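Local coordinates for protein tetraacyldisaccharide 4'-kinase (Aquifex aeolicus, PDB 4EHX) that transfers the gamma-phosphate of ATP to the 4'-position of a tetraacyldisaccharide 1-phosphate, producing lipid IVA in lipid A biosynthesis, at residues C68-G73 with E133-D138; Y262-F267 with I283-Y288; L155-L160 with E189-E194. All blocks are in the same frame, centred on the assembly; numbering follows the deposited sequence. Where two conformers were deposited one is given.

Interaction 1 of 3, residues C68-G73 with E133-D138; sequences CILSRG and EVFILD
Cys-68 N bonds to Val-134 O and Leu-70 N to Ile-136 O, while Ile-136 N and Asp-138 N answer to Cys-68 O and Leu-70 O. This is the ladder of two neighbouring parallel strands in the core of a P-loop kinase, and 134-138, a hydrophobic run closing on an aspartate, is consistent with a Walker B strand. The tightest rung, Leu-70 N to Ile-136 O, spans 2.8 Å. The last, Asp-138 N to Leu-70 O, stretches to 3.3 Å, its donor 39° above the carbonyl plane.

Apolar contacts fill both faces. On one, Leu-70 CG sits 3.6 Å from Phe-135 CD1, and Leu-70 CD1 lies off-centre over the ring in a CH-pi contact while also touching Leu-137 CD2. Cys-68 SG meets the same ring at its edge, 5.2 Å from the centroid. Ala-126 and Leu-127 of helix 119-130 pack on Phe-135 here. On the other face Ile-69 CD1 rests against CB and CD1 of Ile-136.

The polar side-chain contacts lie at the C-terminal ends of the strands. Asp-138 holds CG between the backbone N and the carbonyl carbon (chi1 74°), and its carboxylate lies beside Ser-71. In one of two modelled Ser-71 conformers, OG donates to the syn lone pair of Asp-138 OD2 at 2.9 Å. The Asp-138 side chain is also about 4 Å, nearest atoms, from that of Lys-51 in the predicted ATP site. An alanine in place of Asp-138 would probably leave Ser-71 OG, in that conformer, without this acceptor and one water without its carboxylate anchor. That water accepts from Arg-72 N at 2.8 Å and lies 2.7 Å from Asp-138 OD1.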
loop_
_atom_site.group_PDB
_atom_site.type_symbol
_atom_site.label_atom_id
_atom_site.label_comp_id
_atom_site.label_asym_id
_atom_site.label_seq_id
_atom_site.Cartn_x
_atom_site.Cartn_y
_atom_site.Cartn_z
ATOM N N CYS A 68 10.698 10.529 -0.755
ATOM C CA CYS A 68 10.785 9.564 -1.836
ATOM C C CYS A 68 10.319 8.214 -1.339
ATOM O O CYS A 68 10.794 7.730 -0.312
ATOM C CB CYS A 68 12.217 9.466 -2.371
ATOM S SG CYS A 68 12.414 8.353 -3.781
ATOM N N ILE A 69 9.404 7.598 -2.078
ATOM C CA ILE A 69 8.974 6.233 -1.774
ATOM C C ILE A 69 9.921 5.245 -2.448
ATOM O O ILE A 69 10.246 5.410 -3.615
ATOM C CB ILE A 69 7.568 5.943 -2.344
ATOM C CG1 ILE A 69 6.564 7.015 -1.911
ATOM C CG2 ILE A 69 7.124 4.502 -1.986
ATOM C CD1 ILE A 69 6.409 7.148 -0.435
ATOM N N LEU A 70 10.364 4.226 -1.714
ATOM C CA LEU A 70 11.143 3.149 -2.308
ATOM C C LEU A 70 10.229 1.950 -2.373
ATOM O O LEU A 70 9.887 1.363 -1.337
ATOM C CB LEU A 70 12.390 2.814 -1.457
ATOM C CG LEU A 70 13.377 3.960 -1.229
ATOM C CD1 LEU A 70 14.576 3.477 -0.363
ATOM C CD2 LEU A 70 13.874 4.494 -2.583
ATOM N N SER A 71 9.818 1.619 -3.593
ATOM C CA SER A 71 8.884 0.529 -3.843
ATOM C C SER A 71 9.607 -0.655 -4.504
ATOM O O SER A 71 10.603 -0.466 -5.201
ATOM C CB SER A 71 7.761 1.056 -4.743
ATOM O OG SER A 71 6.599 0.267 -4.657
ATOM N N ARG A 72 9.091 -1.865 -4.297
ATOM C CA ARG A 72 9.691 -3.070 -4.876
ATOM C C ARG A 72 9.561 -3.126 -6.375
ATOM O O ARG A 72 10.529 -3.436 -7.074
ATOM C CB ARG A 72 9.064 -4.338 -4.286
ATOM C CG ARG A 72 9.793 -5.615 -4.711
ATOM C CD ARG A 72 9.218 -6.843 -4.017
ATOM N NE ARG A 72 10.006 -8.043 -4.295
ATOM C CZ ARG A 72 9.748 -9.245 -3.785
ATOM N NH1 ARG A 72 10.525 -10.277 -4.091
ATOM N NH2 ARG A 72 8.715 -9.420 -2.968
ATOM N N GLY A 73 8.356 -2.856 -6.870
ATOM C CA GLY A 73 8.066 -3.045 -8.279
ATOM C C GLY A 73 8.303 -4.484 -8.696
ATOM O O GLY A 73 9.109 -4.753 -9.585
ATOM N N GLU A 133 14.871 14.134 1.396
ATOM C CA GLU A 133 15.216 14.290 2.803
ATOM C C GLU A 133 14.810 13.084 3.646
ATOM O O GLU A 133 15.298 12.914 4.751
ATOM C CB GLU A 133 14.554 15.544 3.352
ATOM C CG GLU A 133 15.165 16.789 2.759
ATOM C CD GLU A 133 14.388 18.038 3.100
ATOM O OE1 GLU A 133 13.171 18.072 2.848
ATOM O OE2 GLU A 133 15.006 18.978 3.627
ATOM N N VAL A 134 13.892 12.270 3.136
ATOM C CA VAL A 134 13.430 11.093 3.879
ATOM C C VAL A 134 12.896 10.059 2.903
ATOM O O VAL A 134 12.331 10.417 1.862
ATOM C CB VAL A 134 12.338 11.471 4.927
ATOM C CG1 VAL A 134 11.135 12.181 4.245
ATOM C CG2 VAL A 134 11.886 10.236 5.722
ATOM N N PHE A 135 13.106 8.777 3.207
ATOM C CA PHE A 135 12.537 7.694 2.418
ATOM C C PHE A 135 11.432 6.977 3.168
ATOM O O PHE A 135 11.501 6.798 4.384
ATOM C CB PHE A 135 13.593 6.641 2.082
ATOM C CG PHE A 135 14.628 7.120 1.139
ATOM C CD1 PHE A 135 14.327 7.278 -0.207
ATOM C CD2 PHE A 135 15.917 7.389 1.586
ATOM C CE1 PHE A 135 15.301 7.713 -1.107
ATOM C CE2 PHE A 135 16.895 7.825 0.698
ATOM C CZ PHE A 135 16.582 7.982 -0.653
ATOM N N ILE A 136 10.408 6.562 2.430
ATOM C CA ILE A 136 9.405 5.672 2.994
ATOM C C ILE A 136 9.490 4.370 2.201
ATOM O O ILE A 136 9.427 4.383 0.967
ATOM C CB ILE A 136 7.977 6.251 2.852
ATOM C CG1 ILE A 136 7.807 7.534 3.688
ATOM C CG2 ILE A 136 6.932 5.209 3.236
ATOM C CD1 ILE A 136 6.550 8.333 3.287
ATOM N N LEU A 137 9.638 3.248 2.894
ATOM C CA LEU A 137 9.591 1.978 2.189
ATOM C C LEU A 137 8.126 1.587 2.169
ATOM O O LEU A 137 7.485 1.454 3.223
ATOM C CB LEU A 137 10.383 0.882 2.925
ATOM C CG LEU A 137 11.776 1.237 3.461
ATOM C CD1 LEU A 137 12.481 -0.039 3.993
ATOM C CD2 LEU A 137 12.631 1.884 2.369
ATOM N N ASP A 138 7.564 1.424 0.985
ATOM C CA ASP A 138 6.232 0.869 0.970
ATOM C C ASP A 138 6.450 -0.650 0.945
ATOM O O ASP A 138 7.178 -1.196 0.112
ATOM C CB ASP A 138 5.358 1.419 -0.164
ATOM C CG ASP A 138 5.728 0.866 -1.503
ATOM O OD1 ASP A 138 6.851 0.357 -1.615
ATOM O OD2 ASP A 138 4.909 0.953 -2.447
HETATM O O HOH W 1 9.619 -1.191 -0.313
HETATM O O HOH W 2 7.101 -2.195 -2.411
#

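Interaction 2 of 3, residues Y262-F267 with I283-Y288; sequences YDYSDF and IKLQGY
Tyr-262 O faces the aliphatic part of Lys-284, with CD nearest at 3.9 Å. The ring of Tyr-262, poorly ordered, turns back on its own segment: Tyr-264 N lies over its centre. Next along, Asp-263 brings its carbonyl O to Lys-284 CB, while its carboxylate serves the loop itself. Asp-263 OD1 takes the Ser-265 hydroxyl at 3.0 Å and, weakly, Ser-265 N, closing a weak Asx turn.

Tyr-264 reaches across. Its CG stands anti to the carbonyl carbon (chi1 -67°). Leu-285 CD1 lies above one face of the ring, offset toward the rim, Tyr-262 CD2 over the centre of the opposite face, and Lys-284 CD at the edge, 3.9 Å from Tyr-264 CD2. The lysine chain crosses the tyrosine at about a right angle, and the tyrosine OH is hydrogen-bonded to Asp-281 OD1. Two irregular loops of the C-terminal part of the fold meet here. Segment 262-267 belongs to the connection from strand 252-257 to strand 275-277; the loop containing 283-288 links helix 279-282 to strand 291-300. The second bends through a type II beta turn from Leu-285 to Tyr-288, with Gly-287 at its third position.

Phe-267, last in the segment, sets its CB in the plane of the Tyr-264 ring at the edge. Its own ring presses on one branch of Leu-285: CD2 of Phe-267 to CD2 of Leu-285 is a tight 3.4 Å. That leucine carbon also meets Tyr-264 CB at 3.9 Å, so one methyl touches both residues. On the backbone, Phe-267 O has Tyr-288 OH 3.6 Å away.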
loop_
_atom_site.group_PDB
_atom_site.type_symbol
_atom_site.label_atom_id
_atom_site.label_comp_id
_atom_site.label_asym_id
_atom_site.label_seq_id
_atom_site.Cartn_x
_atom_site.Cartn_y
_atom_site.Cartn_z
ATOM N N TYR A 262 -6.794 -7.502 -16.952
ATOM C CA TYR A 262 -7.339 -6.583 -17.945
ATOM C C TYR A 262 -6.581 -5.259 -18.021
ATOM O O TYR A 262 -6.489 -4.519 -17.036
ATOM C CB TYR A 262 -8.827 -6.339 -17.682
ATOM C CG TYR A 262 -9.588 -5.866 -18.896
ATOM C CD1 TYR A 262 -9.463 -6.521 -20.113
ATOM C CD2 TYR A 262 -10.443 -4.774 -18.823
ATOM C CE1 TYR A 262 -10.158 -6.096 -21.228
ATOM C CE2 TYR A 262 -11.146 -4.339 -19.933
ATOM C CZ TYR A 262 -10.998 -5.004 -21.134
ATOM O OH TYR A 262 -11.696 -4.573 -22.241
ATOM N N ASP A 263 -6.034 -4.977 -19.201
ATOM C CA ASP A 263 -5.319 -3.730 -19.451
ATOM C C ASP A 263 -6.238 -2.682 -20.085
ATOM O O ASP A 263 -5.780 -1.638 -20.551
ATOM C CB ASP A 263 -4.080 -3.980 -20.324
ATOM C CG ASP A 263 -4.424 -4.281 -21.779
ATOM O OD1 ASP A 263 -5.573 -4.683 -22.064
ATOM O OD2 ASP A 263 -3.529 -4.122 -22.637
ATOM N N TYR A 264 -7.537 -2.972 -20.084
ATOM C CA TYR A 264 -8.554 -2.060 -20.606
ATOM C C TYR A 264 -8.223 -1.510 -21.988
ATOM O O TYR A 264 -8.380 -0.318 -22.251
ATOM C CB TYR A 264 -8.838 -0.931 -19.610
ATOM C CG TYR A 264 -9.495 -1.446 -18.357
ATOM C CD1 TYR A 264 -10.879 -1.562 -18.276
ATOM C CD2 TYR A 264 -8.734 -1.855 -17.266
ATOM C CE1 TYR A 264 -11.487 -2.055 -17.137
ATOM C CE2 TYR A 264 -9.332 -2.347 -16.124
ATOM C CZ TYR A 264 -10.709 -2.445 -16.065
ATOM O OH TYR A 264 -11.314 -2.932 -14.933
ATOM N N SER A 265 -7.773 -2.397 -22.868
ATOM C CA SER A 265 -7.502 -2.036 -24.251
ATOM C C SER A 265 -8.803 -1.973 -25.043
ATOM O O SER A 265 -8.911 -1.231 -26.017
ATOM C CB SER A 265 -6.527 -3.032 -24.887
ATOM O OG SER A 265 -6.941 -4.371 -24.670
ATOM N N ASP A 266 -9.793 -2.748 -24.604
ATOM C CA ASP A 266 -11.082 -2.821 -25.291
ATOM C C ASP A 266 -12.219 -2.136 -24.533
ATOM O O ASP A 266 -13.389 -2.315 -24.877
ATOM C CB ASP A 266 -11.462 -4.279 -25.570
ATOM C CG ASP A 266 -10.824 -4.821 -26.838
ATOM O OD1 ASP A 266 -9.687 -4.417 -27.160
ATOM O OD2 ASP A 266 -11.464 -5.655 -27.514
ATOM N N PHE A 267 -11.888 -1.354 -23.508
ATOM C CA PHE A 267 -12.919 -0.666 -22.727
ATOM C C PHE A 267 -13.556 0.492 -23.507
ATOM O O PHE A 267 -12.854 1.382 -24.003
ATOM C CB PHE A 267 -12.370 -0.174 -21.386
ATOM C CG PHE A 267 -13.426 0.377 -20.476
ATOM C CD1 PHE A 267 -14.393 -0.457 -19.935
ATOM C CD2 PHE A 267 -13.464 1.726 -20.172
ATOM C CE1 PHE A 267 -15.375 0.044 -19.110
ATOM C CE2 PHE A 267 -14.442 2.233 -19.339
ATOM C CZ PHE A 267 -15.400 1.389 -18.809
ATOM N N ILE A 283 -6.098 3.613 -13.175
ATOM C CA ILE A 283 -4.829 4.073 -13.744
ATOM C C ILE A 283 -4.753 3.783 -15.242
ATOM O O ILE A 283 -3.978 4.412 -15.957
ATOM C CB ILE A 283 -3.581 3.491 -13.028
ATOM C CG1 ILE A 283 -3.603 1.965 -13.037
ATOM C CG2 ILE A 283 -3.475 4.017 -11.609
ATOM C CD1 ILE A 283 -2.351 1.333 -12.437
ATOM N N LYS A 284 -5.580 2.853 -15.713
ATOM C CA LYS A 284 -5.549 2.440 -17.113
ATOM C C LYS A 284 -6.595 3.173 -17.938
ATOM O O LYS A 284 -6.728 2.939 -19.138
ATOM C CB LYS A 284 -5.753 0.926 -17.226
ATOM C CG LYS A 284 -4.658 0.112 -16.556
ATOM C CD LYS A 284 -5.240 -1.052 -15.776
ATOM C CE LYS A 284 -4.162 -1.790 -14.998
ATOM N NZ LYS A 284 -3.135 -2.365 -15.906
ATOM N N LEU A 285 -7.331 4.071 -17.288
ATOM C CA LEU A 285 -8.441 4.767 -17.926
ATOM C C LEU A 285 -8.329 6.279 -17.785
ATOM O O LEU A 285 -9.338 6.990 -17.768
ATOM C CB LEU A 285 -9.767 4.291 -17.338
ATOM C CG LEU A 285 -10.089 2.820 -17.586
ATOM C CD1 LEU A 285 -11.244 2.375 -16.711
ATOM C CD2 LEU A 285 -10.410 2.615 -19.065
ATOM N N GLN A 286 -7.107 6.783 -17.685
ATOM C CA GLN A 286 -6.937 8.222 -17.522
ATOM C C GLN A 286 -7.392 8.951 -18.777
ATOM O O GLN A 286 -7.182 8.477 -19.895
ATOM C CB GLN A 286 -5.482 8.557 -17.188
ATOM C CG GLN A 286 -5.011 7.852 -15.918
ATOM C CD GLN A 286 -3.550 8.096 -15.623
ATOM O OE1 GLN A 286 -3.076 9.231 -15.678
ATOM N NE2 GLN A 286 -2.824 7.028 -15.317
ATOM N N GLY A 287 -8.029 10.099 -18.600
ATOM C CA GLY A 287 -8.546 10.813 -19.752
ATOM C C GLY A 287 -10.034 10.598 -19.930
ATOM O O GLY A 287 -10.745 11.514 -20.340
ATOM N N TYR A 288 -10.514 9.391 -19.633
ATOM C CA TYR A 288 -11.956 9.192 -19.541
ATOM C C TYR A 288 -12.434 9.990 -18.341
ATOM O O TYR A 288 -12.199 9.619 -17.194
ATOM C CB TYR A 288 -12.322 7.706 -19.408
ATOM C CG TYR A 288 -12.327 6.975 -20.732
ATOM C CD1 TYR A 288 -13.214 7.337 -21.749
ATOM C CD2 TYR A 288 -11.451 5.932 -20.970
ATOM C CE1 TYR A 288 -13.212 6.675 -22.967
ATOM C CE2 TYR A 288 -11.442 5.265 -22.172
ATOM C CZ TYR A 288 -12.327 5.631 -23.166
ATOM O OH TYR A 288 -12.296 4.945 -24.360
#

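Interaction 3 of 3, residues L155-L160 with E189-E194; sequences LKKKDL and EVEPFE
Phe-193 carries CG between its backbone N and carbonyl carbon (chi1 73°), and Lys-157 carries CG anti to its backbone N (chi1 -175°). These torsions set the two CG atoms; the side chains themselves slide past each other in opposite directions. The contact joins the end of strand 150-156 and the short, weakly bonded helix 157-160 to the loop that follows strand 182-186, its parallel neighbour in the P-loop kinase core.

The ring of Phe-193 lies flat against the start of the helix. Lys-157 CA stands 3.7 Å above its plane, over the centre, and Lys-157 CB makes a CH-pi contact on the same face, 3.9 Å from the centroid. Lys-157 N lies over that face too, nearest Phe-193 CE1 at 3.2 Å. At the edge, in plane, Leu-155 O approaches CZ to 3.4 Å, while Leu-160 CD1 touches CE2 obliquely. Leu-185 of strand 182-186 also packs on this phenylalanine.

Glu-191 crosses the extended Lys-157 at about a right angle, its OE2 3.3 Å from Lys-157 CD. The lysine NZ lies 4.6 Å from that oxygen, a separation at which the opposite charges would attract without direct contact. Asp-159 OD2 reaches back from the turn to accept a hydrogen bond from Lys-156 N; OD1 is hydrogen-bonded to Ser-45 OG and Lys-156 NZ to Gly-48 O, two residues of the predicted ATP site. Water completes the junction: two molecules link Lys-157 NZ to Pro-192 O, the leg to NZ being weak in one of them, and a third accepts from Lys-157 N at 3.0 Å and donates to Glu-191 O at 2.8 Å.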
loop_
_atom_site.group_PDB
_atom_site.type_symbol
_atom_site.label_atom_id
_atom_site.label_comp_id
_atom_site.label_asym_id
_atom_site.label_seq_id
_atom_site.Cartn_x
_atom_site.Cartn_y
_atom_site.Cartn_z
ATOM N N LEU A 155 -1.139 -4.145 11.384
ATOM C CA LEU A 155 -1.746 -5.407 11.788
ATOM C C LEU A 155 -3.253 -5.288 11.730
ATOM O O LEU A 155 -3.814 -4.350 12.293
ATOM C CB LEU A 155 -1.388 -5.721 13.240
ATOM C CG LEU A 155 -0.160 -6.516 13.668
ATOM C CD1 LEU A 155 -0.292 -6.729 15.167
ATOM C CD2 LEU A 155 -0.038 -7.858 12.938
ATOM N N LYS A 156 -3.920 -6.242 11.089
ATOM C CA LYS A 156 -5.378 -6.320 11.216
ATOM C C LYS A 156 -5.796 -7.482 12.108
ATOM O O LYS A 156 -5.041 -8.441 12.302
ATOM C CB LYS A 156 -6.054 -6.416 9.851
ATOM C CG LYS A 156 -5.671 -7.634 9.069
ATOM C CD LYS A 156 -6.202 -7.564 7.660
ATOM C CE LYS A 156 -5.642 -8.697 6.831
ATOM N NZ LYS A 156 -6.087 -8.598 5.417
ATOM N N LYS A 157 -6.999 -7.402 12.660
ATOM C CA LYS A 157 -7.444 -8.430 13.601
ATOM C C LYS A 157 -7.277 -9.826 12.995
ATOM O O LYS A 157 -6.833 -10.751 13.668
ATOM C CB LYS A 157 -8.897 -8.190 14.032
ATOM C CG LYS A 157 -9.392 -9.167 15.105
ATOM C CD LYS A 157 -10.862 -8.903 15.443
ATOM C CE LYS A 157 -11.377 -9.837 16.525
ATOM N NZ LYS A 157 -12.828 -9.603 16.787
ATOM N N LYS A 158 -7.620 -9.969 11.719
ATOM C CA LYS A 158 -7.508 -11.262 11.029
ATOM C C LYS A 158 -6.092 -11.862 11.099
ATOM O O LYS A 158 -5.930 -13.091 11.177
ATOM C CB LYS A 158 -7.920 -11.098 9.567
ATOM C CG LYS A 158 -8.047 -12.410 8.795
ATOM C CD LYS A 158 -8.238 -12.133 7.315
ATOM C CE LYS A 158 -8.389 -13.420 6.519
ATOM N NZ LYS A 158 -8.471 -13.153 5.052
ATOM N N ASP A 159 -5.075 -11.000 11.057
ATOM C CA ASP A 159 -3.675 -11.454 11.116
ATOM C C ASP A 159 -3.390 -12.262 12.377
ATOM O O ASP A 159 -2.662 -13.261 12.334
ATOM C CB ASP A 159 -2.707 -10.265 11.071
ATOM C CG ASP A 159 -2.700 -9.553 9.727
ATOM O OD1 ASP A 159 -2.986 -10.205 8.697
ATOM O OD2 ASP A 159 -2.388 -8.337 9.691
ATOM N N LEU A 160 -3.945 -11.819 13.504
ATOM C CA LEU A 160 -3.681 -12.462 14.799
ATOM C C LEU A 160 -4.217 -13.889 14.874
ATOM O O LEU A 160 -3.793 -14.678 15.723
ATOM C CB LEU A 160 -4.272 -11.634 15.940
ATOM C CG LEU A 160 -3.710 -10.225 16.139
ATOM C CD1 LEU A 160 -4.451 -9.522 17.259
ATOM C CD2 LEU A 160 -2.220 -10.281 16.437
ATOM N N GLU A 189 -12.577 0.302 11.377
ATOM C CA GLU A 189 -13.914 0.725 10.960
ATOM C C GLU A 189 -14.848 -0.456 10.697
ATOM O O GLU A 189 -16.058 -0.281 10.588
ATOM C CB GLU A 189 -13.850 1.658 9.735
ATOM C CG GLU A 189 -13.505 0.985 8.412
ATOM C CD GLU A 189 -12.013 0.733 8.239
ATOM O OE1 GLU A 189 -11.216 1.268 9.038
ATOM O OE2 GLU A 189 -11.630 0.001 7.303
ATOM N N VAL A 190 -14.295 -1.663 10.612
ATOM C CA VAL A 190 -15.121 -2.849 10.370
ATOM C C VAL A 190 -14.781 -4.074 11.216
ATOM O O VAL A 190 -15.621 -4.951 11.402
ATOM C CB VAL A 190 -15.018 -3.344 8.910
ATOM C CG1 VAL A 190 -13.575 -3.539 8.520
ATOM C CG2 VAL A 190 -15.790 -4.639 8.736
ATOM N N GLU A 191 -13.548 -4.143 11.716
ATOM C CA GLU A 191 -13.154 -5.220 12.618
ATOM C C GLU A 191 -12.303 -4.618 13.719
ATOM O O GLU A 191 -11.094 -4.865 13.783
ATOM C CB GLU A 191 -12.391 -6.368 11.960
ATOM C CG GLU A 191 -13.267 -7.487 11.436
ATOM C CD GLU A 191 -12.501 -8.786 11.282
ATOM O OE1 GLU A 191 -12.521 -9.368 10.176
ATOM O OE2 GLU A 191 -11.876 -9.228 12.270
ATOM N N PRO A 192 -12.932 -3.837 14.604
ATOM C CA PRO A 192 -12.199 -3.133 15.656
ATOM C C PRO A 192 -11.543 -4.131 16.585
ATOM O O PRO A 192 -12.118 -5.190 16.843
ATOM C CB PRO A 192 -13.299 -2.394 16.430
ATOM C CG PRO A 192 -14.536 -2.492 15.591
ATOM C CD PRO A 192 -14.391 -3.714 14.757
ATOM N N PHE A 193 -10.367 -3.797 17.098
ATOM C CA PHE A 193 -9.713 -4.667 18.066
ATOM C C PHE A 193 -8.638 -3.931 18.829
ATOM O O PHE A 193 -8.194 -2.864 18.420
ATOM C CB PHE A 193 -9.123 -5.915 17.385
ATOM C CG PHE A 193 -7.883 -5.651 16.557
ATOM C CD1 PHE A 193 -7.972 -5.005 15.331
ATOM C CD2 PHE A 193 -6.634 -6.084 16.993
ATOM C CE1 PHE A 193 -6.834 -4.774 14.564
ATOM C CE2 PHE A 193 -5.487 -5.866 16.234
ATOM C CZ PHE A 193 -5.584 -5.211 15.012
ATOM N N GLU A 194 -8.210 -4.530 19.934
ATOM C CA GLU A 194 -7.120 -3.998 20.733
ATOM C C GLU A 194 -5.975 -4.994 20.694
ATOM O O GLU A 194 -6.185 -6.195 20.537
ATOM C CB GLU A 194 -7.576 -3.799 22.180
ATOM C CG GLU A 194 -8.850 -2.979 22.333
ATOM C CD GLU A 194 -8.606 -1.482 22.262
ATOM O OE1 GLU A 194 -7.425 -1.070 22.256
ATOM O OE2 GLU A 194 -9.600 -0.719 22.222
HETATM O O HOH W 3 -9.116 -5.383 11.927
HETATM O O HOH W 4 -14.071 -6.931 15.619
HETATM O O HOH W 5 -12.094 -7.103 18.874
#

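In the fold
From the N terminus, interaction 1 comes first: strand 67-71 returns to strand 134-138 after an excursion through strand 112-116 and helix 119-130. The chain then runs on into strand 150-156, where interaction 3 closes a shorter loop through strand 182-186. Interaction 2 follows last, joining the two sides of a loop that holds strand 275-277 and helix 279-282. The three are in series, with none nested or crossed. Interactions 1 and 3 both reach the sheet that holds strands 134-138 and 150-156, on opposite sides of the chain's centre, 26 Å apart between centres. Interaction 2 ties the loop after strand 252-257 to the one before strand 291-300, its centre 34 Å from that of interaction 3.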